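Local atomic coordinates of putative glutathionylspermidine synthase (Methylobacillus flagellatus, PDB entry 3N6X), a protein that is a putative glutathionylspermidine synthase of the circularly permuted ATP-grasp family, and so probably a ligase that binds ATP, its substrates remaining unconfirmed. Residues D148-G153 with L409-C414; D162-P167 with V317-D322; D322-V327 with S342-Y347; T346-K351 with N402-P407. All coordinates share one frame; numbering follows the deposited sequence. Where two conformers were deposited one is given.

Contact 1. Residues D148-G153 with L409-C414; sequences DLVRTG and LALSTC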
loop_
_atom_site.group_PDB
_atom_site.type_symbol
_atom_site.label_atom_id
_atom_site.label_comp_id
_atom_site.label_asym_id
_atom_site.label_seq_id
_atom_site.Cartn_x
_atom_site.Cartn_y
_atom_site.Cartn_z
ATOM N N ASP A 148 1.011 4.974 -0.132
ATOM C CA ASP A 148 0.238 5.503 -1.257
ATOM C C ASP A 148 0.727 6.906 -1.640
ATOM O O ASP A 148 0.706 7.820 -0.816
ATOM C CB ASP A 148 -1.281 5.455 -0.975
ATOM C CG ASP A 148 -1.816 4.026 -0.824
ATOM O OD1 ASP A 148 -1.488 3.172 -1.681
ATOM O OD2 ASP A 148 -2.552 3.762 0.163
ATOM N N LEU A 149 1.237 7.046 -2.867
ATOM C CA LEU A 149 1.848 8.291 -3.344
ATOM C C LEU A 149 1.117 8.881 -4.513
ATOM O O LEU A 149 0.647 8.153 -5.387
ATOM C CB LEU A 149 3.313 8.048 -3.763
ATOM C CG LEU A 149 4.242 7.543 -2.696
ATOM C CD1 LEU A 149 5.440 6.874 -3.312
ATOM C CD2 LEU A 149 4.686 8.666 -1.793
ATOM N N VAL A 150 1.111 10.215 -4.589
ATOM C CA VAL A 150 0.543 10.959 -5.712
ATOM C C VAL A 150 1.554 11.995 -6.173
ATOM O O VAL A 150 2.386 12.447 -5.379
ATOM C CB VAL A 150 -0.847 11.588 -5.412
ATOM C CG1 VAL A 150 -1.896 10.513 -5.147
ATOM C CG2 VAL A 150 -0.782 12.600 -4.264
ATOM N N ARG A 151 1.519 12.333 -7.456
ATOM C CA ARG A 151 2.445 13.297 -8.047
ATOM C C ARG A 151 1.689 14.575 -8.446
ATOM O O ARG A 151 0.563 14.488 -8.927
ATOM C CB ARG A 151 3.114 12.671 -9.269
ATOM C CG ARG A 151 4.328 13.414 -9.752
ATOM C CD ARG A 151 4.896 12.770 -10.995
ATOM N NE ARG A 151 6.182 13.357 -11.367
ATOM C CZ ARG A 151 7.062 12.765 -12.166
ATOM N NH1 ARG A 151 6.803 11.567 -12.680
ATOM N NH2 ARG A 151 8.211 13.360 -12.449
ATOM N N THR A 152 2.283 15.751 -8.213
ATOM C CA THR A 152 1.654 17.015 -8.615
ATOM C C THR A 152 2.536 17.799 -9.603
ATOM O O THR A 152 2.030 18.646 -10.345
ATOM C CB THR A 152 1.214 17.855 -7.395
ATOM O OG1 THR A 152 2.327 18.059 -6.526
ATOM C CG2 THR A 152 0.047 17.226 -6.635
ATOM N N GLY A 153 3.834 17.493 -9.608
ATOM C CA GLY A 153 4.805 18.143 -10.481
ATOM C C GLY A 153 5.948 17.237 -10.907
ATOM O O GLY A 153 5.884 16.016 -10.719
ATOM N N LEU A 409 -6.078 18.159 -4.666
ATOM C CA LEU A 409 -4.716 18.241 -5.191
ATOM C C LEU A 409 -4.690 18.149 -6.704
ATOM O O LEU A 409 -5.508 17.429 -7.292
ATOM C CB LEU A 409 -3.842 17.117 -4.592
ATOM C CG LEU A 409 -3.593 17.152 -3.082
ATOM C CD1 LEU A 409 -3.054 15.824 -2.600
ATOM C CD2 LEU A 409 -2.637 18.269 -2.703
ATOM N N ALA A 410 -3.702 18.822 -7.336
ATOM C CA ALA A 410 -3.497 18.756 -8.786
ATOM C C ALA A 410 -2.868 17.388 -9.166
ATOM O O ALA A 410 -1.700 17.322 -9.576
ATOM C CB ALA A 410 -2.599 19.905 -9.238
ATOM N N LEU A 411 -3.655 16.292 -8.979
ATOM C CA LEU A 411 -3.246 14.900 -9.222
ATOM C C LEU A 411 -2.697 14.712 -10.634
ATOM O O LEU A 411 -3.372 15.057 -11.601
ATOM C CB LEU A 411 -4.440 13.933 -8.959
ATOM C CG LEU A 411 -4.127 12.420 -8.978
ATOM C CD1 LEU A 411 -2.875 12.120 -8.233
ATOM C CD2 LEU A 411 -5.270 11.608 -8.400
ATOM N N SER A 412 -1.459 14.180 -10.751
ATOM C CA SER A 412 -0.814 13.986 -12.050
ATOM C C SER A 412 -1.566 13.018 -12.937
ATOM O O SER A 412 -2.205 12.079 -12.444
ATOM C CB SER A 412 0.649 13.563 -11.899
ATOM O OG SER A 412 0.794 12.163 -11.722
ATOM N N THR A 413 -1.529 13.279 -14.247
ATOM C CA THR A 413 -2.190 12.449 -15.240
ATOM C C THR A 413 -1.183 11.609 -16.009
ATOM O O THR A 413 -0.060 12.050 -16.259
ATOM C CB THR A 413 -3.037 13.302 -16.174
ATOM O OG1 THR A 413 -2.291 14.459 -16.566
ATOM C CG2 THR A 413 -4.353 13.714 -15.549
ATOM N N CYS A 414 -1.582 10.404 -16.375
ATOM C CA CYS A 414 -0.753 9.497 -17.147
ATOM C C CYS A 414 -1.512 9.147 -18.423
ATOM O O CYS A 414 -2.718 8.863 -18.355
ATOM C CB CYS A 414 -0.419 8.250 -16.329
ATOM S SG CYS A 414 0.580 7.019 -17.210
HETATM O O HOH W 1 0.084 10.876 -9.269
#
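In this circularly permuted ATP-grasp protein, strand 144-151 of the large mixed sheet and the residues that follow it are met, at Arg151 and Thr152, by the loop 409-412, which leads into strand 413-418 of the same sheet. One backbone hydrogen bond joins the two segments, from Ser412 N to Arg151 O at 2.7 Å, the donor lying nearly along the C=O axis. The inverse gamma turn centred on Ala410 brings another carbonyl across: Ala410 O receives a CA-H...O contact from Thr152 CA, and the methyl CG2 of Thr152 rests 3.4 Å from the same oxygen. Apolar packing flanks this backbone junction. Leu411 starts away from strand 144-151, and its chi2 of 44° swings CD1 back to 3.5 Å from Val150 CB, the two side chains crossing at about a right angle, while Val150 CG2 meets Leu409 CD1 more loosely. The long side chain of Arg151 leads away from the loop, where Glu12 and Glu83 take its charge in salt bridges. Glu12 also bonds the hydroxyl of Ser412. A water completes the junction, accepting from Arg151 N at 2.7 Å and donating to Ser412 OG at 2.9 Å.

Contact 2. Residues D162-P167 with V317-D322; sequences DNLRTP and VADDKD. With SO4 (sulfate ion), chain B; GOL (glycerol), chain S.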
loop_
_atom_site.group_PDB
_atom_site.type_symbol
_atom_site.label_atom_id
_atom_site.label_comp_id
_atom_site.label_asym_id
_atom_site.label_seq_id
_atom_site.Cartn_x
_atom_site.Cartn_y
_atom_site.Cartn_z
ATOM N N ASP A 162 -0.454 5.641 4.818
ATOM C CA ASP A 162 0.483 4.558 5.128
ATOM C C ASP A 162 -0.325 3.252 5.321
ATOM O O ASP A 162 -1.463 3.313 5.773
ATOM C CB ASP A 162 1.300 4.899 6.397
ATOM C CG ASP A 162 2.120 6.185 6.279
ATOM O OD1 ASP A 162 3.066 6.214 5.458
ATOM O OD2 ASP A 162 1.833 7.149 7.033
ATOM N N ASN A 163 0.234 2.090 4.921
ATOM C CA ASN A 163 -0.451 0.780 5.063
ATOM C C ASN A 163 0.476 -0.198 5.754
ATOM O O ASN A 163 1.379 -0.738 5.115
ATOM C CB ASN A 163 -0.892 0.231 3.698
ATOM C CG ASN A 163 -1.764 1.172 2.921
ATOM O OD1 ASN A 163 -2.978 1.257 3.139
ATOM N ND2 ASN A 163 -1.157 1.917 2.006
ATOM N N LEU A 164 0.272 -0.407 7.070
ATOM C CA LEU A 164 1.188 -1.176 7.908
ATOM C C LEU A 164 0.566 -2.412 8.564
ATOM O O LEU A 164 1.218 -3.047 9.402
ATOM C CB LEU A 164 1.775 -0.249 9.019
ATOM C CG LEU A 164 2.229 1.163 8.614
ATOM C CD1 LEU A 164 2.480 2.008 9.836
ATOM C CD2 LEU A 164 3.474 1.119 7.775
ATOM N N ARG A 165 -0.698 -2.714 8.259
ATOM C CA ARG A 165 -1.404 -3.831 8.897
ATOM C C ARG A 165 -1.169 -5.154 8.141
ATOM O O ARG A 165 -0.366 -5.983 8.597
ATOM C CB ARG A 165 -2.904 -3.497 9.077
ATOM C CG ARG A 165 -3.111 -2.373 10.102
ATOM C CD ARG A 165 -4.465 -1.720 10.016
ATOM N NE ARG A 165 -4.427 -0.371 10.574
ATOM C CZ ARG A 165 -5.474 0.254 11.100
ATOM N NH1 ARG A 165 -6.654 -0.346 11.156
ATOM N NH2 ARG A 165 -5.344 1.478 11.588
ATOM N N THR A 166 -1.831 -5.335 6.980
ATOM C CA THR A 166 -1.612 -6.490 6.074
ATOM C C THR A 166 -1.553 -5.924 4.618
ATOM O O THR A 166 -2.469 -6.201 3.820
ATOM C CB THR A 166 -2.756 -7.562 6.233
ATOM O OG1 THR A 166 -4.020 -6.938 5.971
ATOM C CG2 THR A 166 -2.768 -8.233 7.618
ATOM N N PRO A 167 -0.591 -4.982 4.307
ATOM C CA PRO A 167 -0.589 -4.340 2.970
ATOM C C PRO A 167 -0.699 -5.318 1.806
ATOM O O PRO A 167 -0.105 -6.407 1.837
ATOM C CB PRO A 167 0.729 -3.548 2.950
ATOM C CG PRO A 167 1.530 -4.100 4.070
ATOM C CD PRO A 167 0.554 -4.517 5.111
ATOM N N VAL A 317 -1.694 1.424 15.258
ATOM C CA VAL A 317 -1.594 2.723 15.904
ATOM C C VAL A 317 -0.777 3.724 15.047
ATOM O O VAL A 317 -1.008 4.925 15.139
ATOM C CB VAL A 317 -1.090 2.614 17.375
ATOM C CG1 VAL A 317 0.393 2.237 17.445
ATOM C CG2 VAL A 317 -1.359 3.900 18.148
ATOM N N ALA A 318 0.122 3.221 14.171
ATOM C CA ALA A 318 0.971 4.077 13.326
ATOM C C ALA A 318 0.323 4.494 11.982
ATOM O O ALA A 318 0.678 5.544 11.437
ATOM C CB ALA A 318 2.307 3.411 13.083
ATOM N N ASP A 319 -0.600 3.689 11.447
ATOM C CA ASP A 319 -1.236 4.058 10.187
ATOM C C ASP A 319 -2.695 4.486 10.339
ATOM O O ASP A 319 -3.361 4.743 9.339
ATOM C CB ASP A 319 -1.063 2.966 9.118
ATOM C CG ASP A 319 -1.805 1.680 9.410
ATOM O OD1 ASP A 319 -2.346 1.548 10.528
ATOM O OD2 ASP A 319 -1.806 0.789 8.537
ATOM N N ASP A 320 -3.176 4.618 11.594
ATOM C CA ASP A 320 -4.501 5.167 11.889
ATOM C C ASP A 320 -4.583 6.637 11.409
ATOM O O ASP A 320 -3.603 7.376 11.507
ATOM C CB ASP A 320 -4.797 5.105 13.395
ATOM C CG ASP A 320 -6.204 5.560 13.732
ATOM O OD1 ASP A 320 -7.142 4.747 13.586
ATOM O OD2 ASP A 320 -6.377 6.755 14.059
ATOM N N LYS A 321 -5.754 7.045 10.909
ATOM C CA LYS A 321 -5.998 8.394 10.386
ATOM C C LYS A 321 -5.593 9.518 11.367
ATOM O O LYS A 321 -5.097 10.555 10.923
ATOM C CB LYS A 321 -7.460 8.538 9.886
ATOM C CG LYS A 321 -8.425 9.264 10.843
ATOM C CD LYS A 321 -9.180 8.314 11.767
ATOM C CE LYS A 321 -10.558 8.843 12.125
ATOM N NZ LYS A 321 -10.502 10.064 12.976
ATOM N N ASP A 322 -5.719 9.273 12.695
ATOM C CA ASP A 322 -5.341 10.265 13.706
ATOM C C ASP A 322 -3.837 10.342 13.974
ATOM O O ASP A 322 -3.369 11.332 14.549
ATOM C CB ASP A 322 -6.115 10.052 15.011
ATOM C CG ASP A 322 -7.599 10.369 14.909
ATOM O OD1 ASP A 322 -7.964 11.298 14.137
ATOM O OD2 ASP A 322 -8.389 9.719 15.615
HETATM S S SO4 B . -3.311 -2.418 5.287
HETATM O O1 SO4 B . -3.003 -2.118 3.903
HETATM O O2 SO4 B . -2.225 -1.982 6.140
HETATM O O3 SO4 B . -4.539 -1.740 5.646
HETATM O O4 SO4 B . -3.522 -3.830 5.442
HETATM C C1 GOL S . -5.079 0.817 7.198
HETATM O O1 GOL S . -3.826 0.245 6.849
HETATM C C2 GOL S . -4.888 2.328 7.387
HETATM O O2 GOL S . -4.469 2.966 6.147
HETATM C C3 GOL S . -6.181 2.944 7.916
HETATM O O3 GOL S . -5.936 4.341 8.150
HETATM O O HOH W 2 -1.783 6.535 7.414
HETATM O O HOH W 3 0.258 7.025 9.174
HETATM O O HOH W 4 -8.008 2.650 12.023
#
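Arg165 and Asp319 form a salt bridge in which two nitrogens close side-on upon one oxygen. Asp319 OD1 accepts from Arg165 NE at 2.8 Å, on its syn side, and from Arg165 NH2 at 3.2 Å, from above the carboxylate plane. Although OD1 lies in the plane of the guanidinium, the two flat groups are turned 47° against each other. The second oxygen takes a nearly straight bond from the backbone, Leu164 N to Asp319 OD2 at 2.8 Å. Asp319 CG sits between its own backbone N and carbonyl carbon (chi1 68°), which turns the carboxylate to the loop 164-165. Waters extend the polar network: one links Arg165 NH2 to Asp320 OD1, another Asp162 OD2 to Ala318 O, the carboxylate of Asp162 being held also by Arg94. Beneath lies a small apolar patch, where Leu164 CD1 touches Ala318 CB at 3.5 Å and Asp319 CB at 3.7 Å. Beyond the salt bridge, a sulfate accepts from Arg165 N at 2.7 Å and from Thr166 N at 2.7 Å, and a glycerol lays C1 over one guanidinium face. Both probably come from the crystallisation liquor. With one carboxylate gripping side chain and backbone together, the loop after strand 157-163 is likely to be fixed in shape, its amides presented to an anion, consistent with a polar pocket at this place.

Contact 3. Residues D322-V327 with S342-Y347; sequences DTYIYV and SNVPTY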
loop_
_atom_site.group_PDB
_atom_site.type_symbol
_atom_site.label_atom_id
_atom_site.label_comp_id
_atom_site.label_asym_id
_atom_site.label_seq_id
_atom_site.Cartn_x
_atom_site.Cartn_y
_atom_site.Cartn_z
ATOM N N ASP A 322 -5.719 9.273 12.695
ATOM C CA ASP A 322 -5.341 10.265 13.706
ATOM C C ASP A 322 -3.837 10.342 13.974
ATOM O O ASP A 322 -3.369 11.332 14.549
ATOM C CB ASP A 322 -6.115 10.052 15.011
ATOM C CG ASP A 322 -7.599 10.369 14.909
ATOM O OD1 ASP A 322 -7.964 11.298 14.137
ATOM O OD2 ASP A 322 -8.389 9.719 15.615
ATOM N N THR A 323 -3.075 9.307 13.584
ATOM C CA THR A 323 -1.620 9.310 13.811
ATOM C C THR A 323 -0.884 9.855 12.594
ATOM O O THR A 323 0.186 10.432 12.736
ATOM C CB THR A 323 -1.136 7.917 14.214
ATOM O OG1 THR A 323 -1.952 7.438 15.273
ATOM C CG2 THR A 323 0.303 7.910 14.665
ATOM N N TYR A 324 -1.480 9.681 11.401
ATOM C CA TYR A 324 -0.939 10.104 10.109
ATOM C C TYR A 324 -0.349 11.519 10.144
ATOM O O TYR A 324 0.706 11.770 9.548
ATOM C CB TYR A 324 -2.041 9.997 9.019
ATOM C CG TYR A 324 -1.677 10.658 7.705
ATOM C CD1 TYR A 324 -0.862 10.010 6.775
ATOM C CD2 TYR A 324 -2.148 11.929 7.387
ATOM C CE1 TYR A 324 -0.532 10.613 5.559
ATOM C CE2 TYR A 324 -1.808 12.550 6.183
ATOM C CZ TYR A 324 -1.012 11.884 5.267
ATOM O OH TYR A 324 -0.670 12.506 4.093
ATOM N N ILE A 325 -1.013 12.434 10.856
ATOM C CA ILE A 325 -0.603 13.833 10.898
ATOM C C ILE A 325 0.721 14.077 11.642
ATOM O O ILE A 325 1.344 15.121 11.447
ATOM C CB ILE A 325 -1.768 14.735 11.382
ATOM C CG1 ILE A 325 -2.142 14.430 12.853
ATOM C CG2 ILE A 325 -3.008 14.592 10.429
ATOM C CD1 ILE A 325 -3.043 15.493 13.521
ATOM N N TYR A 326 1.169 13.103 12.463
ATOM C CA TYR A 326 2.414 13.234 13.242
ATOM C C TYR A 326 3.639 12.640 12.559
ATOM O O TYR A 326 4.745 12.776 13.076
ATOM C CB TYR A 326 2.234 12.628 14.647
ATOM C CG TYR A 326 1.079 13.246 15.405
ATOM C CD1 TYR A 326 1.132 14.567 15.843
ATOM C CD2 TYR A 326 -0.087 12.523 15.650
ATOM C CE1 TYR A 326 0.052 15.155 16.502
ATOM C CE2 TYR A 326 -1.166 13.096 16.318
ATOM C CZ TYR A 326 -1.103 14.419 16.720
ATOM O OH TYR A 326 -2.164 14.982 17.375
ATOM N N VAL A 327 3.453 11.978 11.408
ATOM C CA VAL A 327 4.550 11.305 10.705
ATOM C C VAL A 327 5.737 12.235 10.377
ATOM O O VAL A 327 6.853 11.906 10.775
ATOM C CB VAL A 327 4.082 10.408 9.517
ATOM C CG1 VAL A 327 5.274 9.716 8.858
ATOM C CG2 VAL A 327 3.079 9.375 10.001
ATOM N N SER A 342 6.267 14.681 1.405
ATOM C CA SER A 342 5.331 15.493 2.175
ATOM C C SER A 342 4.046 14.792 2.455
ATOM O O SER A 342 3.510 14.103 1.588
ATOM C CB SER A 342 5.032 16.810 1.460
ATOM O OG SER A 342 6.105 17.723 1.602
ATOM N N ASN A 343 3.486 15.064 3.637
ATOM C CA ASN A 343 2.147 14.665 4.009
ATOM C C ASN A 343 1.171 15.590 3.272
ATOM O O ASN A 343 1.568 16.646 2.766
ATOM C CB ASN A 343 1.952 14.847 5.517
ATOM C CG ASN A 343 1.970 13.573 6.323
ATOM O OD1 ASN A 343 2.588 12.568 5.953
ATOM N ND2 ASN A 343 1.325 13.607 7.474
ATOM N N VAL A 344 -0.089 15.217 3.238
ATOM C CA VAL A 344 -1.135 16.058 2.673
ATOM C C VAL A 344 -1.876 16.676 3.877
ATOM O O VAL A 344 -2.183 15.935 4.811
ATOM C CB VAL A 344 -2.099 15.211 1.774
ATOM C CG1 VAL A 344 -3.267 16.050 1.254
ATOM C CG2 VAL A 344 -1.345 14.573 0.621
ATOM N N PRO A 345 -2.149 18.016 3.919
ATOM C CA PRO A 345 -2.936 18.559 5.047
ATOM C C PRO A 345 -4.258 17.802 5.150
ATOM O O PRO A 345 -4.932 17.592 4.131
ATOM C CB PRO A 345 -3.131 20.034 4.672
ATOM C CG PRO A 345 -2.033 20.325 3.697
ATOM C CD PRO A 345 -1.846 19.065 2.924
ATOM N N THR A 346 -4.521 17.215 6.318
ATOM C CA THR A 346 -5.686 16.353 6.481
ATOM C C THR A 346 -6.518 16.775 7.652
ATOM O O THR A 346 -5.995 16.975 8.747
ATOM C CB THR A 346 -5.263 14.873 6.565
ATOM O OG1 THR A 346 -4.362 14.599 5.507
ATOM C CG2 THR A 346 -6.450 13.914 6.469
ATOM N N TYR A 347 -7.824 16.912 7.425
ATOM C CA TYR A 347 -8.778 17.295 8.458
ATOM C C TYR A 347 -9.451 16.058 8.992
ATOM O O TYR A 347 -9.869 15.222 8.207
ATOM C CB TYR A 347 -9.834 18.252 7.871
ATOM C CG TYR A 347 -9.247 19.533 7.321
ATOM C CD1 TYR A 347 -9.016 20.630 8.148
ATOM C CD2 TYR A 347 -8.932 19.657 5.969
ATOM C CE1 TYR A 347 -8.512 21.825 7.641
ATOM C CE2 TYR A 347 -8.412 20.844 5.453
ATOM C CZ TYR A 347 -8.180 21.918 6.299
ATOM O OH TYR A 347 -7.603 23.072 5.817
#
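Tyr324 lays one face of its ring on the side-chain amide of Asn343. The two planes are only 5° apart, an amide-on-ring stack in which the side chains reach toward each other tip to tip, with Asn343 ND2 3.5 Å above the ring and offset toward its rim at CE2. The same ND2 donates to the backbone oxygen of its ring partner, Tyr324 O, at 2.8 Å. That oxygen lies in the amide plane, while the donor stands above the plane of the carbonyl. At the far end of the ring Tyr324 OH accepts a nearly straight bond from Val344 N at 2.9 Å, and is also hydrogen-bonded to Val159 O of strand 157-163. CG, anti to the backbone N (chi1 169°), heads the ring toward segment 342-347. Thr346 approaches it obliquely, OG1 standing 3.3 Å from Tyr324 CE2 and bonding Val344 O at 2.6 Å. An alanine in place of Tyr324 would probably leave Val344 N and Val159 O without their hydroxyl partner and open a gap over the amide of Asn343. Asn343 OD1 is taken by Arg94 of helix 81-105, whose side chain also touches Tyr324. Ile325 CG2 lies more loosely beside Thr346 O at 4.2 Å. The contact thus pins the irregular, helix-like turn before helix 327-335 to the short strand 342-343, which pairs parallel with strand 157-163 in the large mixed sheet of this ATP-grasp protein.

Contact 4. Residues T346-K351 with N402-P407; sequences TYQLSK and NYIAQP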
loop_
_atom_site.group_PDB
_atom_site.type_symbol
_atom_site.label_atom_id
_atom_site.label_comp_id
_atom_site.label_asym_id
_atom_site.label_seq_id
_atom_site.Cartn_x
_atom_site.Cartn_y
_atom_site.Cartn_z
ATOM N N THR A 346 -4.521 17.215 6.318
ATOM C CA THR A 346 -5.686 16.353 6.481
ATOM C C THR A 346 -6.518 16.775 7.652
ATOM O O THR A 346 -5.995 16.975 8.747
ATOM C CB THR A 346 -5.263 14.873 6.565
ATOM O OG1 THR A 346 -4.362 14.599 5.507
ATOM C CG2 THR A 346 -6.450 13.914 6.469
ATOM N N TYR A 347 -7.824 16.912 7.425
ATOM C CA TYR A 347 -8.778 17.295 8.458
ATOM C C TYR A 347 -9.451 16.058 8.992
ATOM O O TYR A 347 -9.869 15.222 8.207
ATOM C CB TYR A 347 -9.834 18.252 7.871
ATOM C CG TYR A 347 -9.247 19.533 7.321
ATOM C CD1 TYR A 347 -9.016 20.630 8.148
ATOM C CD2 TYR A 347 -8.932 19.657 5.969
ATOM C CE1 TYR A 347 -8.512 21.825 7.641
ATOM C CE2 TYR A 347 -8.412 20.844 5.453
ATOM C CZ TYR A 347 -8.180 21.918 6.299
ATOM O OH TYR A 347 -7.603 23.072 5.817
ATOM N N GLN A 348 -9.529 15.910 10.319
ATOM C CA GLN A 348 -10.237 14.769 10.924
ATOM C C GLN A 348 -11.593 15.266 11.421
ATOM O O GLN A 348 -11.653 16.014 12.395
ATOM C CB GLN A 348 -9.424 14.137 12.074
ATOM C CG GLN A 348 -8.135 13.418 11.621
ATOM C CD GLN A 348 -7.028 14.408 11.317
ATOM O OE1 GLN A 348 -6.715 15.295 12.125
ATOM N NE2 GLN A 348 -6.482 14.343 10.106
ATOM N N LEU A 349 -12.679 14.901 10.708
ATOM C CA LEU A 349 -14.042 15.377 11.015
ATOM C C LEU A 349 -14.565 14.914 12.367
ATOM O O LEU A 349 -15.567 15.431 12.839
ATOM C CB LEU A 349 -15.028 15.074 9.865
ATOM C CG LEU A 349 -14.919 16.008 8.645
ATOM C CD1 LEU A 349 -13.668 15.723 7.824
ATOM C CD2 LEU A 349 -16.105 15.888 7.778
ATOM N N SER A 350 -13.803 14.043 13.052
ATOM C CA SER A 350 -14.070 13.653 14.437
ATOM C C SER A 350 -13.729 14.827 15.386
ATOM O O SER A 350 -14.093 14.790 16.559
ATOM C CB SER A 350 -13.229 12.438 14.812
ATOM O OG SER A 350 -11.842 12.707 14.683
ATOM N N LYS A 351 -12.998 15.853 14.871
ATOM C CA LYS A 351 -12.586 17.029 15.645
ATOM C C LYS A 351 -13.468 18.193 15.280
ATOM O O LYS A 351 -13.667 18.460 14.095
ATOM C CB LYS A 351 -11.100 17.363 15.376
ATOM C CG LYS A 351 -10.145 16.251 15.808
ATOM C CD LYS A 351 -8.742 16.448 15.233
ATOM C CE LYS A 351 -7.880 15.212 15.403
ATOM N NZ LYS A 351 -6.509 15.415 14.868
ATOM N N ASN A 402 -16.438 9.347 11.026
ATOM C CA ASN A 402 -16.099 8.392 9.962
ATOM C C ASN A 402 -15.546 9.103 8.713
ATOM O O ASN A 402 -15.405 8.480 7.664
ATOM C CB ASN A 402 -17.324 7.504 9.604
ATOM C CG ASN A 402 -17.003 6.343 8.666
ATOM O OD1 ASN A 402 -16.074 5.552 8.896
ATOM N ND2 ASN A 402 -17.744 6.245 7.570
ATOM N N TYR A 403 -15.207 10.400 8.825
ATOM C CA TYR A 403 -14.703 11.137 7.673
ATOM C C TYR A 403 -13.400 11.872 7.915
ATOM O O TYR A 403 -13.061 12.223 9.054
ATOM C CB TYR A 403 -15.763 12.117 7.140
ATOM C CG TYR A 403 -16.995 11.432 6.594
ATOM C CD1 TYR A 403 -18.074 11.128 7.422
ATOM C CD2 TYR A 403 -17.086 11.085 5.248
ATOM C CE1 TYR A 403 -19.202 10.474 6.931
ATOM C CE2 TYR A 403 -18.210 10.431 4.744
ATOM C CZ TYR A 403 -19.266 10.126 5.590
ATOM O OH TYR A 403 -20.379 9.493 5.096
ATOM N N ILE A 404 -12.656 12.081 6.831
ATOM C CA ILE A 404 -11.462 12.900 6.785
ATOM C C ILE A 404 -11.599 13.741 5.546
ATOM O O ILE A 404 -12.375 13.385 4.654
ATOM C CB ILE A 404 -10.119 12.088 6.800
ATOM C CG1 ILE A 404 -10.021 11.094 5.634
ATOM C CG2 ILE A 404 -9.862 11.424 8.143
ATOM C CD1 ILE A 404 -9.028 11.513 4.590
ATOM N N ALA A 405 -10.899 14.864 5.484
ATOM C CA ALA A 405 -10.949 15.720 4.299
ATOM C C ALA A 405 -9.580 16.262 3.982
ATOM O O ALA A 405 -8.773 16.453 4.882
ATOM C CB ALA A 405 -11.945 16.864 4.497
ATOM N N GLN A 406 -9.296 16.463 2.700
ATOM C CA GLN A 406 -8.017 16.993 2.252
ATOM C C GLN A 406 -8.271 18.040 1.177
ATOM O O GLN A 406 -9.303 17.982 0.503
ATOM C CB GLN A 406 -7.142 15.858 1.679
ATOM C CG GLN A 406 -6.612 14.874 2.733
ATOM C CD GLN A 406 -6.063 13.610 2.121
ATOM O OE1 GLN A 406 -6.443 13.206 1.017
ATOM N NE2 GLN A 406 -5.202 12.918 2.858
ATOM N N PRO A 407 -7.345 18.997 0.960
ATOM C CA PRO A 407 -7.530 19.926 -0.162
ATOM C C PRO A 407 -7.479 19.169 -1.493
ATOM O O PRO A 407 -6.825 18.128 -1.569
ATOM C CB PRO A 407 -6.354 20.891 -0.016
ATOM C CG PRO A 407 -5.312 20.112 0.707
ATOM C CD PRO A 407 -6.047 19.207 1.635
HETATM O O HOH W 5 -12.490 11.504 11.471
#
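Strand 347-348 forms one edge of a four-stranded antiparallel sheet and pairs with strand 403-407, Tyr347 and Ala405 making the hydrogen-bonded pair. Tyr347 N meets Ala405 O at 2.8 Å in a straight bond, and Ala405 N returns to Tyr347 O at 2.9 Å. Next along, the non-hydrogen-bonded pair Gln348 and Ile404 lies on the other face. The main apolar bump is Leu349, which enters the type I turn 348-351 and wedges its two methyls against the strand: CD2 abuts Tyr403 CB at 3.8 Å, while CD1 settles over the Ile404-Ala405 peptide, 3.7 Å from Ala405 N, and beside the small Ala405 CB. The Tyr347 ring sets its edge, at CD2, against Ala405 O, and stacks with Tyr357 of helix 352-360. Gln406 lies beside Thr346, both side chains pointing the same way. Its chi2 of 166° sets CD anti to CA, carrying the amide group forward; NE2 donates to Thr346 OG1 at 3.2 Å, and OE1 bonds Lys368 of the neighbouring strand. An alanine in place of Gln406 would probably leave Thr346 OG1 without this donor and Lys368 NZ without this acceptor, and open a gap beside Thr346. On the face opposite Tyr347 and Ala405, Ile404 fits CD1 against the methyl of Thr346, 4.0 Å from CG2.

How the contacts relate
Contacts 1, 2 and 3 all reach the large mixed sheet, through strands 144-151, 157-163 and 342-343, whereas contact 4 belongs to the smaller antiparallel sheet. None is wholly buried: the centre of contact 2 is about 10 Å from the centre of the chain, that of contact 4 about 20 Å. Their chemistry differs as well. Contact 2 is ionic and borders a sulfate and a glycerol; contact 3, also beside a glycerol, is a stack with hydrogen bonds; contact 1 mixes one backbone bond with apolar packing, and contact 4 rests on regular strand pairing. Asp322 belongs to both contacts 2 and 3, and Thr346 and Tyr347 to contacts 3 and 4, while Asp148 bonds Asn163 between contacts 1 and 2.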